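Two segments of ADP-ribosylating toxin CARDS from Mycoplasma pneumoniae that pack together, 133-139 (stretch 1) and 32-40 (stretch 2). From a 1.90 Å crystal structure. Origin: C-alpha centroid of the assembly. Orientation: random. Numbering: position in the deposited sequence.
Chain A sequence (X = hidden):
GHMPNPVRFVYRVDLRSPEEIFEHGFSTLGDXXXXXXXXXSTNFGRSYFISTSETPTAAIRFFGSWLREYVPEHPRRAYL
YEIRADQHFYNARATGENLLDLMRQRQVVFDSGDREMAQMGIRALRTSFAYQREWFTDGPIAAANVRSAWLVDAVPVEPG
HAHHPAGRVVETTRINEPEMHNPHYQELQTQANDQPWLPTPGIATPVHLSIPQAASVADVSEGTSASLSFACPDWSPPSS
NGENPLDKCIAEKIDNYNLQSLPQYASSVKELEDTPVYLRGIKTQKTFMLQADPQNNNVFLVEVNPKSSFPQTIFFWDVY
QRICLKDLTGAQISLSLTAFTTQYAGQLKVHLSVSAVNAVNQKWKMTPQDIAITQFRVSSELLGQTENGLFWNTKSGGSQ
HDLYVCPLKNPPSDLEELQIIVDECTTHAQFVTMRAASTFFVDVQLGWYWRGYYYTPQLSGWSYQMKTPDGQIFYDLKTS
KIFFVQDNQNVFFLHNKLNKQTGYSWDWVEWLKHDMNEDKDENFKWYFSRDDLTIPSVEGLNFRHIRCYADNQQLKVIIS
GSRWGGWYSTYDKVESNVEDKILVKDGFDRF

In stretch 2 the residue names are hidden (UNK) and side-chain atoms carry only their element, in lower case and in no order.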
# COMPACT_ATOMS: atom_id res chain seq x y z
N ARG A 133 -4.24 4.08 -2.29
CA ARG A 133 -5.24 3.01 -2.43
C ARG A 133 -6.40 3.50 -3.29
O ARG A 133 -7.56 3.25 -2.96
CB ARG A 133 -5.76 2.57 -1.05
CG ARG A 133 -4.68 2.03 -0.11
CD ARG A 133 -4.37 0.56 -0.34
NE ARG A 133 -5.49 -0.36 -0.02
CZ ARG A 133 -5.75 -0.86 1.19
NH1 ARG A 133 -5.01 -0.52 2.25
NH2 ARG A 133 -6.78 -1.69 1.35
N GLU A 134 -6.09 4.19 -4.39
CA GLU A 134 -7.14 4.89 -5.15
C GLU A 134 -8.06 3.99 -5.95
O GLU A 134 -7.62 3.12 -6.69
CB GLU A 134 -6.56 5.96 -6.10
CG GLU A 134 -7.68 6.64 -6.93
CD GLU A 134 -7.22 7.81 -7.78
OE1 GLU A 134 -5.99 8.04 -7.90
OE2 GLU A 134 -8.10 8.49 -8.34
N TRP A 135 -9.36 4.19 -5.77
CA TRP A 135 -10.36 3.68 -6.69
C TRP A 135 -10.94 4.94 -7.32
O TRP A 135 -11.34 5.86 -6.60
CB TRP A 135 -11.45 2.92 -5.92
CG TRP A 135 -11.00 1.56 -5.47
CD1 TRP A 135 -10.22 1.26 -4.40
CD2 TRP A 135 -11.31 0.31 -6.11
NE1 TRP A 135 -10.02 -0.10 -4.32
CE2 TRP A 135 -10.68 -0.70 -5.36
CE3 TRP A 135 -12.07 -0.05 -7.24
CZ2 TRP A 135 -10.79 -2.06 -5.69
CZ3 TRP A 135 -12.16 -1.39 -7.57
CH2 TRP A 135 -11.52 -2.38 -6.79
N PHE A 136 -10.93 5.02 -8.64
CA PHE A 136 -11.50 6.18 -9.29
C PHE A 136 -12.83 5.81 -9.91
O PHE A 136 -13.03 4.65 -10.29
CB PHE A 136 -10.54 6.78 -10.33
CG PHE A 136 -10.24 5.88 -11.51
CD1 PHE A 136 -9.22 4.93 -11.44
CD2 PHE A 136 -10.94 6.01 -12.70
CE1 PHE A 136 -8.92 4.11 -12.52
CE2 PHE A 136 -10.64 5.19 -13.80
CZ PHE A 136 -9.62 4.25 -13.69
N THR A 137 -13.74 6.77 -10.00
CA THR A 137 -15.03 6.51 -10.64
C THR A 137 -14.97 7.07 -12.05
O THR A 137 -14.31 8.09 -12.30
CB THR A 137 -16.20 7.14 -9.88
OG1 THR A 137 -16.06 8.56 -9.90
CG2 THR A 137 -16.22 6.65 -8.43
N ASP A 138 -15.61 6.36 -12.96
CA ASP A 138 -15.64 6.76 -14.36
C ASP A 138 -16.87 7.66 -14.42
O ASP A 138 -17.97 7.21 -14.77
CB ASP A 138 -15.79 5.52 -15.24
CG ASP A 138 -15.55 5.80 -16.71
OD1 ASP A 138 -15.36 6.99 -17.09
OD2 ASP A 138 -15.55 4.83 -17.50
N GLY A 139 -16.69 8.90 -14.00
CA GLY A 139 -17.77 9.87 -13.96
C GLY A 139 -18.35 10.18 -12.59
O GLY A 139 -17.82 9.76 -11.56
N UNK A 32 -12.53 14.72 -19.51
CA UNK A 32 -11.41 13.97 -20.07
C UNK A 32 -11.20 12.61 -19.38
O UNK A 32 -10.96 12.54 -18.18
c UNK A 32 -8.90 13.99 -20.55
c UNK A 32 -10.10 14.78 -19.96
c UNK A 32 -10.26 16.14 -20.65
N UNK A 33 -11.29 11.54 -20.16
CA UNK A 33 -11.10 10.19 -19.62
C UNK A 33 -9.70 9.73 -19.97
O UNK A 33 -9.50 8.93 -20.87
n UNK A 33 -14.98 5.01 -20.10
n UNK A 33 -14.81 7.30 -19.89
n UNK A 33 -14.41 6.28 -21.92
c UNK A 33 -12.16 9.21 -20.16
c UNK A 33 -14.59 8.65 -20.43
c UNK A 33 -13.56 9.48 -19.67
c UNK A 33 -14.73 6.20 -20.63
N UNK A 34 -8.70 10.27 -19.27
CA UNK A 34 -7.31 9.93 -19.57
C UNK A 34 -6.67 9.40 -18.30
O UNK A 34 -6.50 10.15 -17.33
n UNK A 34 -4.75 11.33 -21.69
c UNK A 34 -6.55 11.16 -20.08
c UNK A 34 -5.14 10.85 -20.50
o UNK A 34 -4.39 10.20 -19.76
N UNK A 35 -6.33 8.11 -18.29
CA UNK A 35 -5.88 7.48 -17.04
C UNK A 35 -4.58 8.09 -16.52
O UNK A 35 -4.46 8.46 -15.34
c UNK A 35 -5.73 5.97 -17.22
c UNK A 35 -3.31 4.14 -14.92
c UNK A 35 -5.92 5.07 -14.88
c UNK A 35 -5.39 4.42 -13.77
c UNK A 35 -5.16 5.26 -16.01
c UNK A 35 -4.09 3.96 -13.79
c UNK A 35 -3.85 4.78 -16.03
N UNK A 36 -3.58 8.18 -17.40
CA UNK A 36 -2.28 8.70 -16.96
C UNK A 36 -2.34 10.15 -16.50
O UNK A 36 -1.69 10.51 -15.52
c UNK A 36 -0.69 7.09 -18.13
c UNK A 36 0.25 4.48 -18.27
c UNK A 36 0.84 5.37 -17.40
c UNK A 36 -0.80 4.88 -19.05
c UNK A 36 -1.27 6.18 -18.98
c UNK A 36 0.36 6.68 -17.33
c UNK A 36 -1.21 8.50 -18.04
N UNK A 37 -3.11 10.99 -17.19
CA UNK A 37 -3.24 12.39 -16.77
C UNK A 37 -3.89 12.51 -15.40
O UNK A 37 -3.61 13.44 -14.64
o UNK A 37 -5.22 14.63 -19.83
c UNK A 37 -3.26 13.49 -19.08
c UNK A 37 -4.04 14.33 -20.08
c UNK A 37 -4.05 13.21 -17.80
o UNK A 37 -3.46 14.70 -21.13
N UNK A 38 -4.79 11.58 -15.09
CA UNK A 38 -5.47 11.58 -13.80
C UNK A 38 -4.52 11.17 -12.67
O UNK A 38 -4.51 11.77 -11.59
c UNK A 38 -7.32 9.42 -11.63
c UNK A 38 -8.36 11.09 -10.64
n UNK A 38 -8.00 9.82 -10.50
n UNK A 38 -7.95 11.51 -11.83
c UNK A 38 -7.30 10.48 -12.48
c UNK A 38 -6.68 10.65 -13.82
N UNK A 39 -3.73 10.12 -12.91
CA UNK A 39 -2.74 9.65 -11.95
C UNK A 39 -1.66 10.71 -11.73
O UNK A 39 -1.19 10.92 -10.60
c UNK A 39 -2.06 8.34 -12.44
c UNK A 39 -3.78 6.96 -11.13
c UNK A 39 -3.08 7.20 -12.47
c UNK A 39 -0.90 7.98 -11.55
N UNK A 40 -1.26 11.38 -12.81
CA UNK A 40 -0.14 12.33 -12.74
C UNK A 40 -0.57 13.79 -12.58
O UNK A 40 0.27 14.69 -12.55
c UNK A 40 2.32 10.48 -13.10
c UNK A 40 1.34 10.80 -14.23
c UNK A 40 2.04 10.75 -15.59
c UNK A 40 0.74 12.18 -13.99
O HOH W 1 -4.89 10.36 -8.79

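Position 32 carries three side-chain carbons, one bonded to the other two. This fork directly at CB, with no heteroatom, and the lack of any contact with stretch 1 describe a small branched residue, Val32.

Position 33 has three carbons in a row, then a nitrogen, then a carbon bearing two more nitrogens. Its CB points toward the strand, and two of its nitrogens meet the carboxylate oxygens of Asp138. A guanidinium at the end of a three-carbon chain is arginine, so this is Arg33. Two bonds reach Asp138: Arg33 NE to Asp138 OD1 at 2.9 Å and Arg33 NH2 to Asp138 OD2 at 2.7 Å. The N-H...O angles of 178° and 177° are nearly linear, and Asp138 OD2 lies at the guanidinium edge, near its plane, as expected of a two-pronged salt bridge.

Position 34 shows two carbons, the second carrying one oxygen and one nitrogen, and does not touch stretch 1. By atom count alone aspartate would fit the same shape, but the nitrogen makes it the amide, Asn34. It occupies the N-cap position: Asn34 OD1 accepts from the backbone N of residue 37 at 3.0 Å, a capping bond at the start of the helix.

Position 35 has one carbon followed by a ring of six carbons. Its CB points sideways, but the end of the side chain comes nearer to the strand, where a ring carbon meets Phe136 CE1. With no oxygen on the ring it is phenylalanine, Phe35, with a chi1 of 175° (t). Phe35 CE1 lies 3.8 Å from Phe136 CE1. The Phe35 and Phe136 ring planes are inclined at 46°, with the centroids of the Phe35 and Phe136 rings 5.8 Å apart, an oblique pair.

Position 36 repeats the pattern of one carbon and a six-carbon ring, here out of reach of stretch 1, giving Phe36.

Position 37 has three carbons, the third carrying two oxygens, and makes no contact with the strand. A carboxylate on a two-methylene arm is Glu37.

Position 38 has one carbon and a five-membered ring of three carbons and two nitrogens. Its CB points toward the strand, and a ring nitrogen approaches Glu134 OE2. The ring is an imidazole, so His38. His38 NE2 donates to Glu134 OE2 at 2.5 Å with an angle of 164°. The acceptor lies near the ring plane, where the N-H is directed. His38 NE2 is also 4.0 Å from Phe136 CB.

Position 39 has four carbons forked at the first, one arm two carbons long, whose terminal carbon nears Glu134 OE1. This is isoleucine, and Ile39 CD1 lies 4.1 Å from Glu134 OE1.

Position 40 also has four carbons, but forked at the second and out of reach, giving Leu40.

The contact works through alternation along the strand: Glu134 and Phe136 point toward stretch 2 and Asp138 reaches it with its carboxylate, while Trp135 and Thr137 stay clear. Polar bonds at Glu134 and Asp138 flank the aromatic contact of Phe136. Water 1 bridges Glu134 and His38, its O donating to Glu134 OE1 at 2.7 Å and to His38 O at 3.2 Å. The two stretches bury 286 Å² in all, and three side-chain hydrogen bonds, two of them part of the Arg33-Asp138 salt bridge, join them across this small area.

Stretch 2 32-40: VRNFFEHIL
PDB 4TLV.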